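Side-chain contact in alpha-fucosidase (Bifidobacterium bifidum, PDB 2EAB), which probably hydrolyses alpha-1,2-linked L-fucose residues from glycans, this chain being the catalytic portion of a longer, calcium-binding protein: residues 670-674 and 675-679. Numbering follows the deposited sequence.
Sequences GYQAD and NQHRH
Tyr-671, just before a type I beta turn of Gln-672 to Asn-675, meets the turn's last residue, Asn-675, in a surface loop of the glycoside hydrolase family 95 catalytic domain. The turn is closed by the backbone bond from Asn-675 N to Gln-672 O (2.9 Å). Two hydrogen bonds converge on Asp-674 OD1: the side-chain amide Gln-672 NE2 approaches on the syn side at 3.0 Å, near the carboxylate plane, whereas the backbone Gln-676 N comes from above that plane, also at 3.0 Å. With its CG set between backbone N and carbonyl carbon (chi1 70°), Asp-674 folds its carboxylate back over the turn to receive both. Gln-672, extended along its chain, also brings OE1 to the edge of the His-677 ring, amide and ring planes 88° apart; the ND1 bond is weak (3.3 Å), and one water bridges the same two atoms. The ring's other nitrogen, NE2, is hydrogen-bonded to Glu-567 N, outside this stretch, the stronger hold on the imidazole. An alanine in place of Gln-672 would probably deprive Asp-674 OD1 of one donor and the His-677 edge of its amide oxygen. One water donates to both Tyr-671 OH and Asn-675 O, while Tyr-671 OH itself donates to Asn-675 OD1 at 2.6 Å, on an in-plane lone pair (C=O...O angle 124°).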
# COMPACT_ATOMS: atom_id res chain seq x y z
N GLY A 670 -19.45 7.39 -23.37
CA GLY A 670 -18.86 6.54 -22.34
C GLY A 670 -18.83 7.15 -20.95
O GLY A 670 -18.45 6.47 -19.99
N TYR A 671 -19.19 8.43 -20.82
CA TYR A 671 -19.32 9.05 -19.51
C TYR A 671 -20.52 8.44 -18.79
O TYR A 671 -21.60 8.30 -19.38
CB TYR A 671 -19.47 10.57 -19.62
CG TYR A 671 -19.71 11.26 -18.30
CD1 TYR A 671 -18.64 11.62 -17.47
CD2 TYR A 671 -21.01 11.55 -17.87
CE1 TYR A 671 -18.86 12.25 -16.25
CE2 TYR A 671 -21.23 12.18 -16.66
CZ TYR A 671 -20.15 12.52 -15.85
OH TYR A 671 -20.35 13.14 -14.64
N GLN A 672 -20.34 8.07 -17.52
CA GLN A 672 -21.44 7.50 -16.74
C GLN A 672 -22.43 8.62 -16.38
O GLN A 672 -22.15 9.45 -15.51
CB GLN A 672 -20.91 6.79 -15.49
CG GLN A 672 -21.98 6.08 -14.66
CD GLN A 672 -21.39 5.28 -13.52
OE1 GLN A 672 -20.38 4.60 -13.68
NE2 GLN A 672 -22.03 5.36 -12.36
N ALA A 673 -23.57 8.61 -17.06
CA ALA A 673 -24.51 9.74 -17.08
C ALA A 673 -25.06 10.17 -15.72
O ALA A 673 -25.37 11.35 -15.53
CB ALA A 673 -25.66 9.47 -18.06
N ASP A 674 -25.18 9.24 -14.78
CA ASP A 674 -25.67 9.60 -13.44
C ASP A 674 -24.62 10.32 -12.58
O ASP A 674 -24.88 10.66 -11.43
CB ASP A 674 -26.28 8.38 -12.71
CG ASP A 674 -25.24 7.34 -12.29
OD1 ASP A 674 -24.02 7.59 -12.37
OD2 ASP A 674 -25.67 6.25 -11.86
N ASN A 675 -23.44 10.56 -13.17
CA ASN A 675 -22.34 11.32 -12.55
C ASN A 675 -21.59 10.59 -11.43
O ASN A 675 -20.66 11.16 -10.83
CB ASN A 675 -22.80 12.69 -12.04
CG ASN A 675 -23.43 13.54 -13.12
OD1 ASN A 675 -22.86 13.71 -14.20
ND2 ASN A 675 -24.60 14.09 -12.83
N GLN A 676 -21.97 9.35 -11.16
CA GLN A 676 -21.43 8.61 -10.02
C GLN A 676 -20.41 7.53 -10.39
O GLN A 676 -20.34 6.50 -9.74
CB GLN A 676 -22.56 7.98 -9.20
CG GLN A 676 -23.46 8.97 -8.49
CD GLN A 676 -24.50 8.25 -7.64
OE1 GLN A 676 -24.16 7.58 -6.66
NE2 GLN A 676 -25.76 8.36 -8.03
N HIS A 677 -19.62 7.77 -11.43
CA HIS A 677 -18.58 6.81 -11.81
C HIS A 677 -17.66 6.49 -10.63
O HIS A 677 -17.29 7.38 -9.86
CB HIS A 677 -17.77 7.32 -13.00
CG HIS A 677 -16.75 6.34 -13.49
ND1 HIS A 677 -17.09 5.10 -14.00
CD2 HIS A 677 -15.40 6.41 -13.54
CE1 HIS A 677 -15.99 4.45 -14.34
NE2 HIS A 677 -14.95 5.22 -14.07
N ARG A 678 -17.30 5.22 -10.50
CA ARG A 678 -16.54 4.74 -9.34
C ARG A 678 -15.13 5.33 -9.24
O ARG A 678 -14.67 5.68 -8.15
CB ARG A 678 -16.48 3.22 -9.33
CG ARG A 678 -15.91 2.64 -8.05
CD ARG A 678 -16.18 1.16 -7.98
NE ARG A 678 -15.75 0.59 -6.71
CZ ARG A 678 -14.89 -0.42 -6.60
NH1 ARG A 678 -14.38 -1.00 -7.68
NH2 ARG A 678 -14.57 -0.87 -5.39
N HIS A 679 -14.44 5.44 -10.37
CA HIS A 679 -13.13 6.08 -10.42
C HIS A 679 -13.27 7.59 -10.38
O HIS A 679 -14.28 8.14 -10.83
CB HIS A 679 -12.40 5.70 -11.70
CG HIS A 679 -11.87 4.30 -11.72
ND1 HIS A 679 -12.67 3.20 -11.94
CD2 HIS A 679 -10.61 3.83 -11.59
CE1 HIS A 679 -11.93 2.11 -11.92
NE2 HIS A 679 -10.67 2.46 -11.70
O HOH W 1 -19.16 12.99 -12.10
O HOH W 2 -19.79 9.74 -13.97
O HOH W 3 -18.91 3.14 -11.87
O HOH W 4 -18.84 3.56 -15.70
O HOH W 5 -25.94 13.62 -10.22
O HOH W 6 -26.84 10.37 -9.56